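Local coordinates for protein galactitol 1-phosphate 5-dehydrogenase (Escherichia coli, PDB 4UEJ) that oxidises galactitol 1-phosphate to D-tagatose 6-phosphate with NAD(+) as the electron acceptor, as a zinc-containing, homodimeric member of the alcohol dehydrogenase family, at residues D26-K31 and K126-L131; T133-E138 and R304-R309; D139-E144 and K341-P346; V148-F153 and V181-K186; S187-D192 and S222-L227. One frame throughout, in Å; residues are numbered along the deposited sequence.

Overall arrangement
The five contacts run across the two-domain fold of a zinc-containing alcohol dehydrogenase. Contact 1, the first to close along the chain, lies inside the GroES-like domain, and contact 5 in the Rossmann domain, their centres about 41 Å apart on opposite sides of the chain's centre. Contacts 2 and 3 come between, with centres about 13 Å apart; their segments alternate in sequence, and contacts 4 and 5 fall within the chain span that both enclose. Contacts 3 and 4 share helix 143-155. Packing links the series: Leu-131 on Ile-137 (contacts 1 and 2), Leu-306 on Ile-143 (2 and 3), Leu-305 on Ala-182 (2 and 4) and Val-181 on Val-188 (4 and 5), joining the two domains.

Contact 1. Residues D26-K31 and K126-L131; sequences DEVRVK and KNVFAL
Val-28 and Val-30 of strand 27-36 face Val-128 of strand 128-130 across the interior of the curled mixed sheet of the GroES-like catalytic domain. The two strands are not paired with each other. Their nearest CA atoms, those of Val-28 and Val-128, are 8.5 Å apart, and each strand makes its hydrogen bonds to other neighbours, 27-36 to 60-68, 120-124 and 341-344, and 128-130 to 80-83.

All contact across the interior is apolar. The short, beta-branched valine side chain keeps its methyls close to an extended main chain, which suits residues facing each other between strands. Both Val-28 and Val-30 point toward Val-128, since they lie two residues apart on one face of their strand. Their surroundings are apolar too: Ile-65 touches both, while Val-81 touches Val-30 and Val-128, and Val-123 lies against Val-28 and Val-128.

The charged groups belong to the other face of strand 27-36. Glu-27 and Arg-29 leave the backbone away from Val-128, and Glu-27 forms a salt bridge with Lys-124 and Arg-29 one with Asp-66. Asn-127, just before Val-128, donates through ND2 to the carbonyl oxygen of Val-84.

In detail, a single methyl of Val-128 serves both partners. Val-30 meets it tip to tip, CG2 against Val-128 CG1 at 4.0 Å; with chi1 at -178°, CG2 is the branch of Val-30 anti to the carbonyl carbon, beside the backbone N. Val-28 slants across the same group, its CG2 also 4.0 Å from Val-128 CG1.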
# COMPACT_ATOMS: atom_id res chain seq x y z
N ASP A 26 -19.83 2.22 35.21
CA ASP A 26 -18.60 2.58 34.51
C ASP A 26 -18.78 3.76 33.56
O ASP A 26 -17.94 3.98 32.67
CB ASP A 26 -18.04 1.36 33.76
CG ASP A 26 -18.93 0.89 32.61
OD1 ASP A 26 -20.14 1.22 32.59
OD2 ASP A 26 -18.42 0.16 31.73
N GLU A 27 -19.84 4.53 33.75
CA GLU A 27 -20.06 5.71 32.92
C GLU A 27 -19.69 7.00 33.64
O GLU A 27 -19.60 7.04 34.87
CB GLU A 27 -21.52 5.78 32.47
CG GLU A 27 -21.88 4.73 31.46
CD GLU A 27 -23.34 4.78 31.05
OE1 GLU A 27 -24.17 5.29 31.84
OE2 GLU A 27 -23.65 4.33 29.94
N VAL A 28 -19.48 8.06 32.86
CA VAL A 28 -19.31 9.40 33.40
C VAL A 28 -20.19 10.37 32.61
O VAL A 28 -20.59 10.07 31.49
CB VAL A 28 -17.85 9.90 33.31
CG1 VAL A 28 -16.92 8.96 34.06
CG2 VAL A 28 -17.43 10.02 31.86
N ARG A 29 -20.49 11.52 33.20
CA ARG A 29 -21.15 12.57 32.44
C ARG A 29 -20.20 13.73 32.26
O ARG A 29 -19.54 14.16 33.20
CB ARG A 29 -22.44 13.05 33.12
CG ARG A 29 -23.18 14.09 32.30
CD ARG A 29 -24.64 14.28 32.73
NE ARG A 29 -24.75 14.68 34.13
CZ ARG A 29 -25.43 14.00 35.04
NH1 ARG A 29 -26.05 12.88 34.70
NH2 ARG A 29 -25.48 14.43 36.29
N VAL A 30 -20.14 14.24 31.04
CA VAL A 30 -19.27 15.35 30.73
C VAL A 30 -20.06 16.61 30.40
O VAL A 30 -20.95 16.60 29.57
CB VAL A 30 -18.34 15.03 29.55
CG1 VAL A 30 -17.40 16.18 29.28
CG2 VAL A 30 -17.56 13.74 29.82
N LYS A 31 -19.71 17.72 31.06
CA LYS A 31 -20.23 19.00 30.65
C LYS A 31 -19.30 19.55 29.58
O LYS A 31 -18.13 19.82 29.84
CB LYS A 31 -20.33 19.96 31.84
CG LYS A 31 -20.89 21.31 31.49
CD LYS A 31 -21.00 22.18 32.74
CE LYS A 31 -21.14 23.65 32.38
NZ LYS A 31 -21.23 24.51 33.60
N LYS A 126 -13.99 4.64 29.59
CA LYS A 126 -12.98 4.38 28.57
C LYS A 126 -13.10 5.34 27.39
O LYS A 126 -12.24 5.35 26.52
CB LYS A 126 -13.06 2.94 28.09
CG LYS A 126 -12.46 1.95 29.10
CD LYS A 126 -12.28 0.57 28.50
CE LYS A 126 -11.12 -0.16 29.15
NZ LYS A 126 -11.24 -0.20 30.63
N ASN A 127 -14.17 6.14 27.37
CA ASN A 127 -14.37 7.14 26.33
C ASN A 127 -13.94 8.55 26.74
O ASN A 127 -14.27 9.52 26.06
CB ASN A 127 -15.85 7.20 25.91
CG ASN A 127 -16.30 5.96 25.17
OD1 ASN A 127 -17.33 5.36 25.52
ND2 ASN A 127 -15.56 5.57 24.13
N VAL A 128 -13.23 8.68 27.85
CA VAL A 128 -12.64 9.98 28.18
C VAL A 128 -11.17 9.83 28.52
O VAL A 128 -10.73 8.78 29.00
CB VAL A 128 -13.36 10.69 29.35
CG1 VAL A 128 -14.79 11.04 28.97
CG2 VAL A 128 -13.33 9.84 30.59
N PHE A 129 -10.43 10.90 28.26
CA PHE A 129 -8.99 10.94 28.41
C PHE A 129 -8.64 12.19 29.19
O PHE A 129 -8.95 13.29 28.77
CB PHE A 129 -8.33 10.93 27.02
CG PHE A 129 -6.85 11.17 27.03
CD1 PHE A 129 -5.96 10.12 27.22
CD2 PHE A 129 -6.33 12.43 26.77
CE1 PHE A 129 -4.59 10.33 27.20
CE2 PHE A 129 -4.97 12.65 26.74
CZ PHE A 129 -4.10 11.60 26.96
N ALA A 130 -8.03 12.00 30.35
CA ALA A 130 -7.79 13.10 31.28
C ALA A 130 -6.75 14.07 30.73
O ALA A 130 -5.70 13.65 30.25
CB ALA A 130 -7.34 12.57 32.63
N LEU A 131 -7.06 15.36 30.82
CA LEU A 131 -6.15 16.42 30.37
C LEU A 131 -5.30 16.92 31.53
O LEU A 131 -5.72 16.87 32.68
CB LEU A 131 -6.95 17.59 29.78
CG LEU A 131 -8.02 17.23 28.76
CD1 LEU A 131 -8.78 18.46 28.28
CD2 LEU A 131 -7.36 16.53 27.62

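Contact 2. Residues T133-E138 and R304-R309; sequences TDMPIE and RLLTER
The carbonyl oxygen of Arg-304 is gripped twice, by the hydroxyl of Thr-307, whose methyl meets Met-135, and by a backbone amide. Thr-307 OG1 donates to Arg-304 O over 2.8 Å, approaching 24° out of the carbonyl plane, and Glu-308 N donates to the same oxygen over 2.9 Å. With OG1 between the backbone N and the carbonyl carbon (chi1 64°), Thr-307 turns its hydroxyl back onto the helix and presents CG2 to the loop.

Met-135 supplies the other side of the contact. Its chain is extended as far as the sulfur and bends only at chi3, so that CE lies 3.9 Å from both Thr-307 CG2 and Leu-306 CB. The long, flexible thioether suits this reach from an irregular loop. Leu-306 points toward the loop, its CD1 4.1 Å from Met-135 CE, and as a bulky apolar residue also packs on Ile-143 and Ile-146 of helix 143-155. Nearby, a water makes weak bonds to Asp-134 OD2 and Arg-309 NH2, bridging opposite charges.

Arg-309 takes positive phi as the helix ends, its N bonding to Leu-306 O (3.0 Å), one of two bonds back into the last turn of a Schellman motif, here ending helix 297-307.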
# COMPACT_ATOMS: atom_id res chain seq x y z
N THR A 133 -4.03 19.58 34.07
CA THR A 133 -4.87 20.59 34.70
C THR A 133 -4.59 22.00 34.18
O THR A 133 -5.46 22.88 34.27
CB THR A 133 -4.70 20.57 36.23
OG1 THR A 133 -3.31 20.70 36.57
CG2 THR A 133 -5.24 19.27 36.81
N ASP A 134 -3.40 22.23 33.64
CA ASP A 134 -3.04 23.56 33.14
C ASP A 134 -3.39 23.74 31.66
O ASP A 134 -3.19 24.82 31.10
CB ASP A 134 -1.54 23.83 33.37
CG ASP A 134 -0.64 22.99 32.47
OD1 ASP A 134 -1.06 21.91 32.02
OD2 ASP A 134 0.50 23.43 32.21
N MET A 135 -3.90 22.70 31.03
CA MET A 135 -4.26 22.81 29.63
C MET A 135 -5.57 23.58 29.46
O MET A 135 -6.58 23.23 30.06
CB MET A 135 -4.39 21.43 28.99
CG MET A 135 -4.86 21.46 27.56
SD MET A 135 -4.93 19.83 26.76
CE MET A 135 -3.20 19.37 26.73
N PRO A 136 -5.54 24.64 28.64
CA PRO A 136 -6.80 25.35 28.36
C PRO A 136 -7.79 24.34 27.80
O PRO A 136 -7.44 23.58 26.89
CB PRO A 136 -6.39 26.41 27.33
CG PRO A 136 -4.92 26.61 27.57
CD PRO A 136 -4.40 25.24 27.93
N ILE A 137 -8.99 24.31 28.37
CA ILE A 137 -9.95 23.25 28.10
C ILE A 137 -10.31 23.20 26.62
O ILE A 137 -10.50 22.12 26.06
CB ILE A 137 -11.22 23.40 28.97
CG1 ILE A 137 -12.11 22.16 28.84
CG2 ILE A 137 -11.98 24.67 28.64
CD1 ILE A 137 -11.44 20.90 29.32
N GLU A 138 -10.37 24.37 25.99
CA GLU A 138 -10.67 24.46 24.56
C GLU A 138 -9.69 23.64 23.74
O GLU A 138 -10.07 23.03 22.75
CB GLU A 138 -10.67 25.91 24.09
CG GLU A 138 -10.90 26.08 22.60
CD GLU A 138 -10.93 27.54 22.16
OE1 GLU A 138 -11.85 28.27 22.59
OE2 GLU A 138 -10.05 27.95 21.38
N ARG A 304 1.17 15.66 25.20
CA ARG A 304 2.50 16.16 25.52
C ARG A 304 2.96 17.24 24.57
O ARG A 304 3.49 18.26 25.01
CB ARG A 304 3.49 15.02 25.55
CG ARG A 304 3.23 14.08 26.71
CD ARG A 304 4.03 12.80 26.58
NE ARG A 304 3.82 11.94 27.74
CZ ARG A 304 4.50 10.83 27.98
NH1 ARG A 304 5.43 10.42 27.13
NH2 ARG A 304 4.24 10.13 29.07
N LEU A 305 2.76 17.04 23.27
CA LEU A 305 3.15 18.04 22.28
C LEU A 305 2.43 19.35 22.54
O LEU A 305 3.00 20.43 22.40
CB LEU A 305 2.86 17.54 20.86
CG LEU A 305 3.76 16.38 20.42
CD1 LEU A 305 3.32 15.88 19.06
CD2 LEU A 305 5.22 16.82 20.38
N LEU A 306 1.15 19.26 22.91
CA LEU A 306 0.39 20.46 23.25
C LEU A 306 0.98 21.16 24.47
O LEU A 306 1.18 22.37 24.48
CB LEU A 306 -1.08 20.11 23.50
CG LEU A 306 -1.95 19.91 22.26
CD1 LEU A 306 -3.28 19.22 22.61
CD2 LEU A 306 -2.22 21.24 21.59
N THR A 307 1.27 20.39 25.50
CA THR A 307 1.75 21.00 26.73
C THR A 307 3.12 21.61 26.52
O THR A 307 3.46 22.60 27.14
CB THR A 307 1.80 20.00 27.89
OG1 THR A 307 2.75 18.97 27.59
CG2 THR A 307 0.45 19.39 28.08
N GLU A 308 3.89 21.03 25.61
CA GLU A 308 5.24 21.52 25.33
C GLU A 308 5.25 22.68 24.36
O GLU A 308 6.31 23.15 23.97
CB GLU A 308 6.10 20.39 24.76
CG GLU A 308 6.37 19.33 25.79
CD GLU A 308 7.00 18.09 25.21
OE1 GLU A 308 7.45 18.10 24.04
OE2 GLU A 308 7.03 17.10 25.94
N ARG A 309 4.06 23.14 23.96
CA ARG A 309 3.94 24.29 23.06
C ARG A 309 4.51 24.01 21.68
O ARG A 309 4.97 24.92 21.01
CB ARG A 309 4.67 25.51 23.66
CG ARG A 309 4.24 25.91 25.03
CD ARG A 309 2.75 25.90 25.18
NE ARG A 309 2.32 26.66 26.35
CZ ARG A 309 1.24 26.37 27.08
NH1 ARG A 309 0.49 25.33 26.76
NH2 ARG A 309 0.93 27.13 28.12
O HOH W 1 -0.08 25.51 29.99

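Contact 3. Residues D139-E144 and K341-P346; sequences DGAFIE and KVLLIP
Ala-141 and Leu-343 bring the two backbones nearest, their CA atoms 8.6 Å apart, too far for main-chain pairing. Residues 341-344 are an extended strand. In the other segment the chain turns into helix 143-155 through bonds between residues three apart: Phe-142 N to Asp-139 O at 3.0 Å and Ile-143 N to Gly-140 O at 3.2 Å.

Side chains fill the gap. The Phe-142 ring and the aliphatic part of Lys-341 lie alongside each other and run in opposite directions, with Lys-341 CG 3.7 Å from Phe-142 CZ. Leu-343 CD1 approaches another ring atom, Phe-142 CE1, at 4.2 Å, and Ala-141 CB adds a looser contact to Leu-343 CD2 at 4.4 Å. Lysine suits its place because only its methylenes meet the ring. The chain bends at chi2 and chi3 (59° and 61°), and the buried ammonium reaches a salt bridge with Glu-60 and a hydrogen bond with the carbonyl oxygen of Leu-37.

Glu-60 follows His-59, a ligand of the catalytic zinc together with Cys-38; Glu-144 probably belongs to the same site. The Lys-341 side chain is about 7 Å from the zinc ion, in the surroundings of the metal site typical of zinc-dependent alcohol dehydrogenases.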
# COMPACT_ATOMS: atom_id res chain seq x y z
N ASP A 139 -8.42 23.61 24.17
CA ASP A 139 -7.39 22.87 23.42
C ASP A 139 -7.68 21.38 23.39
O ASP A 139 -7.18 20.67 22.52
CB ASP A 139 -6.00 23.06 24.03
CG ASP A 139 -5.50 24.49 23.94
OD1 ASP A 139 -6.26 25.37 23.47
OD2 ASP A 139 -4.35 24.72 24.35
N GLY A 140 -8.46 20.92 24.35
CA GLY A 140 -8.73 19.50 24.48
C GLY A 140 -9.53 18.96 23.31
O GLY A 140 -9.45 17.77 22.99
N ALA A 141 -10.29 19.83 22.67
CA ALA A 141 -11.08 19.43 21.51
C ALA A 141 -10.21 19.11 20.30
O ALA A 141 -10.71 18.59 19.30
CB ALA A 141 -12.08 20.51 21.14
N PHE A 142 -8.92 19.37 20.40
CA PHE A 142 -8.04 19.12 19.26
C PHE A 142 -7.24 17.85 19.42
O PHE A 142 -6.56 17.43 18.48
CB PHE A 142 -7.09 20.30 19.03
CG PHE A 142 -7.75 21.48 18.38
CD1 PHE A 142 -8.40 22.43 19.14
CD2 PHE A 142 -7.74 21.62 17.00
CE1 PHE A 142 -9.01 23.52 18.54
CE2 PHE A 142 -8.36 22.70 16.40
CZ PHE A 142 -9.00 23.66 17.17
N ILE A 143 -7.33 17.22 20.59
CA ILE A 143 -6.53 16.02 20.81
C ILE A 143 -6.89 14.90 19.85
O ILE A 143 -6.00 14.28 19.27
CB ILE A 143 -6.66 15.53 22.25
CG1 ILE A 143 -6.03 16.55 23.19
CG2 ILE A 143 -5.98 14.17 22.42
CD1 ILE A 143 -5.87 16.03 24.58
N GLU A 144 -8.18 14.64 19.68
CA GLU A 144 -8.62 13.60 18.78
C GLU A 144 -8.13 13.84 17.33
O GLU A 144 -7.53 12.94 16.73
CB GLU A 144 -10.15 13.45 18.86
CG GLU A 144 -10.69 12.13 18.36
CD GLU A 144 -10.92 12.12 16.87
OE1 GLU A 144 -10.79 13.19 16.24
OE2 GLU A 144 -11.21 11.03 16.32
N LYS A 341 -11.38 25.25 11.46
CA LYS A 341 -12.08 24.54 12.53
C LYS A 341 -13.23 25.38 13.05
O LYS A 341 -13.04 26.50 13.53
CB LYS A 341 -11.14 24.18 13.67
CG LYS A 341 -11.82 23.43 14.82
CD LYS A 341 -12.48 22.12 14.35
CE LYS A 341 -11.44 21.17 13.77
NZ LYS A 341 -12.00 19.83 13.43
N VAL A 342 -14.44 24.84 12.92
CA VAL A 342 -15.61 25.46 13.50
C VAL A 342 -15.87 24.84 14.87
O VAL A 342 -16.13 23.64 14.97
CB VAL A 342 -16.84 25.28 12.60
CG1 VAL A 342 -18.08 25.88 13.24
CG2 VAL A 342 -16.57 25.92 11.23
N LEU A 343 -15.78 25.64 15.93
CA LEU A 343 -15.97 25.13 17.28
C LEU A 343 -17.32 25.52 17.85
O LEU A 343 -17.74 26.66 17.75
CB LEU A 343 -14.89 25.63 18.22
CG LEU A 343 -13.47 25.12 18.03
CD1 LEU A 343 -12.53 25.86 18.98
CD2 LEU A 343 -13.44 23.62 18.27
N LEU A 344 -17.99 24.54 18.45
CA LEU A 344 -19.13 24.82 19.31
C LEU A 344 -18.61 25.06 20.72
O LEU A 344 -17.88 24.23 21.28
CB LEU A 344 -20.12 23.66 19.30
CG LEU A 344 -21.25 23.73 20.33
CD1 LEU A 344 -22.22 24.86 20.04
CD2 LEU A 344 -21.99 22.41 20.37
N ILE A 345 -18.95 26.22 21.27
CA ILE A 345 -18.60 26.58 22.63
C ILE A 345 -19.88 26.82 23.43
O ILE A 345 -20.42 27.94 23.42
CB ILE A 345 -17.69 27.85 22.66
CG1 ILE A 345 -16.46 27.66 21.77
CG2 ILE A 345 -17.30 28.22 24.09
CD1 ILE A 345 -15.60 26.47 22.13
N PRO A 346 -20.39 25.77 24.11
CA PRO A 346 -21.66 25.83 24.85
C PRO A 346 -21.73 26.97 25.87
O PRO A 346 -20.71 27.37 26.42
CB PRO A 346 -21.71 24.47 25.56
CG PRO A 346 -20.93 23.56 24.65
CD PRO A 346 -19.80 24.41 24.14

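Contact 4. Residues V148-F153 and V181-K186; sequences VGLHAF and VALGAK
Helix 171-182 is the helix of the first beta-alpha-beta crossover of the Rossmann domain, and Leu-183, in the turn that ends it, packs on Leu-150 and Phe-153 of helix 143-155. The turn is a Schellman motif. Gly-184 takes positive phi (88°), where a side chain would press on the preceding carbonyl, so glycine fits; Gly-184 N bonds to Val-181 O, and Ala-185 N to Ala-180 O.

Between these two segments, one methyl of Leu-183 makes both contacts. With CG anti to the carbonyl carbon (chi1 -61°), the side chain extends to helix 143-155, where CD1 lies 3.8 Å from Leu-150 CD2, the two side chains crossing at about a right angle, and 4.0 Å from Phe-153 CD2. Leu-150 and Phe-153 are three residues apart on their helix, so they present a common surface to the leucine. The Phe-153 ring also has Gly-149 O above one face, 3.5 Å from its plane and offset toward the rim. One turn earlier on helix 171-182, Cys-179 touches both. His-151 bonds to Glu-280 of the second subunit.

With no hydrogen bond across it, the junction depends on the shape of branched and aromatic carbon groups and the burial of Leu-150 and Phe-153, while other atoms make the polar bonds nearby.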
# COMPACT_ATOMS: atom_id res chain seq x y z
N VAL A 148 -5.13 11.59 14.80
CA VAL A 148 -5.33 11.02 13.47
C VAL A 148 -3.99 10.96 12.72
O VAL A 148 -3.57 9.90 12.22
CB VAL A 148 -6.34 11.82 12.66
CG1 VAL A 148 -6.42 11.31 11.24
CG2 VAL A 148 -7.72 11.74 13.32
N GLY A 149 -3.31 12.11 12.65
CA GLY A 149 -2.02 12.20 12.00
C GLY A 149 -0.97 11.39 12.73
O GLY A 149 -0.16 10.73 12.10
N LEU A 150 -1.01 11.42 14.06
CA LEU A 150 -0.05 10.68 14.85
C LEU A 150 -0.19 9.18 14.60
O LEU A 150 0.81 8.47 14.59
CB LEU A 150 -0.20 10.97 16.33
CG LEU A 150 0.23 12.37 16.76
CD1 LEU A 150 0.13 12.48 18.29
CD2 LEU A 150 1.66 12.62 16.33
N HIS A 151 -1.42 8.73 14.43
CA HIS A 151 -1.66 7.31 14.18
C HIS A 151 -1.04 6.88 12.85
O HIS A 151 -0.41 5.83 12.77
CB HIS A 151 -3.15 6.99 14.16
CG HIS A 151 -3.43 5.53 13.99
ND1 HIS A 151 -3.07 4.59 14.93
CD2 HIS A 151 -4.01 4.84 12.98
CE1 HIS A 151 -3.42 3.38 14.51
NE2 HIS A 151 -4.00 3.51 13.33
N ALA A 152 -1.21 7.72 11.83
CA ALA A 152 -0.57 7.45 10.54
C ALA A 152 0.96 7.42 10.65
O ALA A 152 1.59 6.51 10.10
CB ALA A 152 -1.00 8.46 9.50
N PHE A 153 1.55 8.39 11.35
CA PHE A 153 3.01 8.35 11.60
C PHE A 153 3.43 7.07 12.31
O PHE A 153 4.46 6.46 11.99
CB PHE A 153 3.47 9.56 12.42
CG PHE A 153 3.34 10.88 11.72
CD1 PHE A 153 3.31 10.95 10.34
CD2 PHE A 153 3.23 12.06 12.44
CE1 PHE A 153 3.18 12.17 9.68
CE2 PHE A 153 3.11 13.29 11.79
CZ PHE A 153 3.07 13.34 10.42
N VAL A 181 7.01 18.24 12.23
CA VAL A 181 8.11 19.10 12.62
C VAL A 181 8.58 18.78 14.03
O VAL A 181 9.77 18.66 14.29
CB VAL A 181 7.71 20.59 12.52
CG1 VAL A 181 8.80 21.47 13.06
CG2 VAL A 181 7.41 20.92 11.06
N ALA A 182 7.62 18.59 14.94
CA ALA A 182 7.94 18.39 16.34
C ALA A 182 8.64 17.04 16.58
O ALA A 182 9.42 16.89 17.52
CB ALA A 182 6.66 18.48 17.17
N LEU A 183 8.35 16.09 15.71
CA LEU A 183 8.81 14.72 15.85
C LEU A 183 10.05 14.45 15.00
O LEU A 183 10.46 13.30 14.82
CB LEU A 183 7.70 13.75 15.46
CG LEU A 183 6.44 13.84 16.33
CD1 LEU A 183 5.34 13.07 15.68
CD2 LEU A 183 6.72 13.33 17.73
N GLY A 184 10.62 15.52 14.45
CA GLY A 184 11.93 15.44 13.84
C GLY A 184 12.02 15.06 12.38
O GLY A 184 13.06 14.57 11.94
N ALA A 185 10.96 15.29 11.62
CA ALA A 185 11.03 15.14 10.16
C ALA A 185 12.20 15.95 9.58
O ALA A 185 12.50 17.06 10.06
CB ALA A 185 9.72 15.58 9.52
N LYS A 186 12.85 15.41 8.56
CA LYS A 186 13.95 16.10 7.89
C LYS A 186 13.43 17.32 7.16
O LYS A 186 14.03 18.39 7.20
CB LYS A 186 14.66 15.16 6.91
CG LYS A 186 15.72 15.85 6.07
CD LYS A 186 16.41 14.87 5.12
CE LYS A 186 17.44 15.57 4.25
NZ LYS A 186 18.63 16.00 5.03

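Contact 5. Residues S187-D192 and S222-L227; sequences SVTAID and SVLREL
Ser-187 and Thr-189 point from one face of strand 187-192 toward Leu-227 and Leu-224, giving two separate pairs. In the first, Leu-227 turns its branched end to the serine. CD1 comes within 3.4 Å of Ser-187 OG and 3.8 Å of Ser-187 CB, while CD2 is farther from the hydroxyl. The hydroxyl is placed there by a chi1 of 66°, which sets OG between the backbone N and the carbonyl carbon. Its polar need is met by Asn-163 of the neighbouring strand 163-167, so toward the leucine it serves as a small, closely approached surface. A short side chain suits this position, where the backbones come as near as 8.1 Å between the CA atoms of Ser-187 and Leu-227.

The strand is the second of the parallel Rossmann sheet. Its opposite face, through Val-188 and Ala-190, is covered by helix 171-182. Helix 217-223, with the turn that follows it, belongs to the crossover from edge strand 208-211 to strand 231-235, passing over this face of the sheet on the way.

In the second pair the side chains meet at a slant. Leu-224 CD2 reaches Thr-189 OG1 at 4.1 Å, the oxygen again bonded to another residue, Gln-208 of the edge strand. Beta-branched threonine fits an extended strand; here chi1 of -68° sets OG1 anti to the carbonyl carbon, and the side chain also touches Phe-210. Leu-224 goes on to touch Phe-210 and Ile-165, on the strands flanking 187-192. Between the two leucines the chain turns tightly, Leu-227 N donating to Leu-224 O over 2.7 Å.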
# COMPACT_ATOMS: atom_id res chain seq x y z
N SER A 187 12.29 17.15 6.49
CA SER A 187 11.61 18.24 5.83
C SER A 187 10.11 17.99 5.87
O SER A 187 9.66 16.85 6.04
CB SER A 187 12.07 18.37 4.38
OG SER A 187 11.66 17.23 3.63
N VAL A 188 9.33 19.06 5.72
CA VAL A 188 7.89 18.89 5.55
C VAL A 188 7.44 19.74 4.38
O VAL A 188 7.77 20.93 4.30
CB VAL A 188 7.11 19.29 6.82
CG1 VAL A 188 5.63 19.04 6.61
CG2 VAL A 188 7.64 18.54 8.01
N THR A 189 6.72 19.11 3.45
CA THR A 189 6.17 19.77 2.28
C THR A 189 4.66 19.72 2.38
O THR A 189 4.12 18.69 2.76
CB THR A 189 6.63 19.07 0.98
OG1 THR A 189 8.05 19.27 0.82
CG2 THR A 189 5.89 19.61 -0.23
N ALA A 190 3.97 20.81 2.06
CA ALA A 190 2.51 20.78 2.11
C ALA A 190 1.92 21.00 0.72
O ALA A 190 2.39 21.85 -0.02
CB ALA A 190 1.99 21.83 3.09
N ILE A 191 0.89 20.24 0.38
CA ILE A 191 0.26 20.33 -0.92
C ILE A 191 -1.25 20.52 -0.79
O ILE A 191 -1.89 19.80 -0.03
CB ILE A 191 0.54 19.06 -1.77
CG1 ILE A 191 2.05 18.80 -1.85
CG2 ILE A 191 -0.10 19.19 -3.14
CD1 ILE A 191 2.44 17.57 -2.71
N ASP A 192 -1.81 21.49 -1.51
CA ASP A 192 -3.25 21.75 -1.43
C ASP A 192 -3.77 22.44 -2.68
O ASP A 192 -3.00 23.08 -3.40
CB ASP A 192 -3.58 22.60 -0.19
CG ASP A 192 -5.05 22.53 0.19
OD1 ASP A 192 -5.51 21.43 0.58
OD2 ASP A 192 -5.75 23.56 0.11
N SER A 222 9.82 17.33 -9.91
CA SER A 222 11.05 18.02 -10.25
C SER A 222 11.57 18.85 -9.08
O SER A 222 12.76 18.82 -8.80
CB SER A 222 10.83 18.92 -11.47
OG SER A 222 12.00 19.64 -11.78
N VAL A 223 10.69 19.57 -8.40
CA VAL A 223 11.11 20.31 -7.22
C VAL A 223 11.55 19.36 -6.11
O VAL A 223 12.49 19.64 -5.36
CB VAL A 223 10.01 21.24 -6.70
CG1 VAL A 223 10.43 21.88 -5.39
CG2 VAL A 223 9.70 22.34 -7.73
N LEU A 224 10.86 18.22 -6.00
CA LEU A 224 11.15 17.26 -4.93
C LEU A 224 12.38 16.39 -5.16
O LEU A 224 12.72 15.60 -4.29
CB LEU A 224 9.96 16.32 -4.72
CG LEU A 224 8.71 16.93 -4.09
CD1 LEU A 224 7.52 15.98 -4.26
CD2 LEU A 224 8.97 17.22 -2.62
N ARG A 225 13.04 16.53 -6.31
CA ARG A 225 14.17 15.66 -6.64
C ARG A 225 15.18 15.47 -5.50
O ARG A 225 15.55 14.34 -5.17
CB ARG A 225 14.91 16.18 -7.88
CG ARG A 225 14.18 15.89 -9.19
CD ARG A 225 14.16 14.40 -9.50
NE ARG A 225 15.49 13.90 -9.86
CZ ARG A 225 15.76 12.62 -10.11
NH1 ARG A 225 14.80 11.71 -10.03
NH2 ARG A 225 17.00 12.26 -10.42
N GLU A 226 15.61 16.57 -4.89
CA GLU A 226 16.59 16.50 -3.81
C GLU A 226 16.03 15.83 -2.55
O GLU A 226 16.78 15.37 -1.69
CB GLU A 226 17.09 17.90 -3.45
CG GLU A 226 17.50 18.75 -4.63
CD GLU A 226 18.07 20.09 -4.19
OE1 GLU A 226 17.96 20.42 -2.99
OE2 GLU A 226 18.62 20.81 -5.04
N LEU A 227 14.71 15.80 -2.44
CA LEU A 227 14.06 15.24 -1.26
C LEU A 227 13.28 13.98 -1.60
O LEU A 227 12.31 13.67 -0.92
CB LEU A 227 13.10 16.25 -0.64
CG LEU A 227 13.73 17.51 -0.06
CD1 LEU A 227 12.66 18.34 0.60
CD2 LEU A 227 14.84 17.16 0.91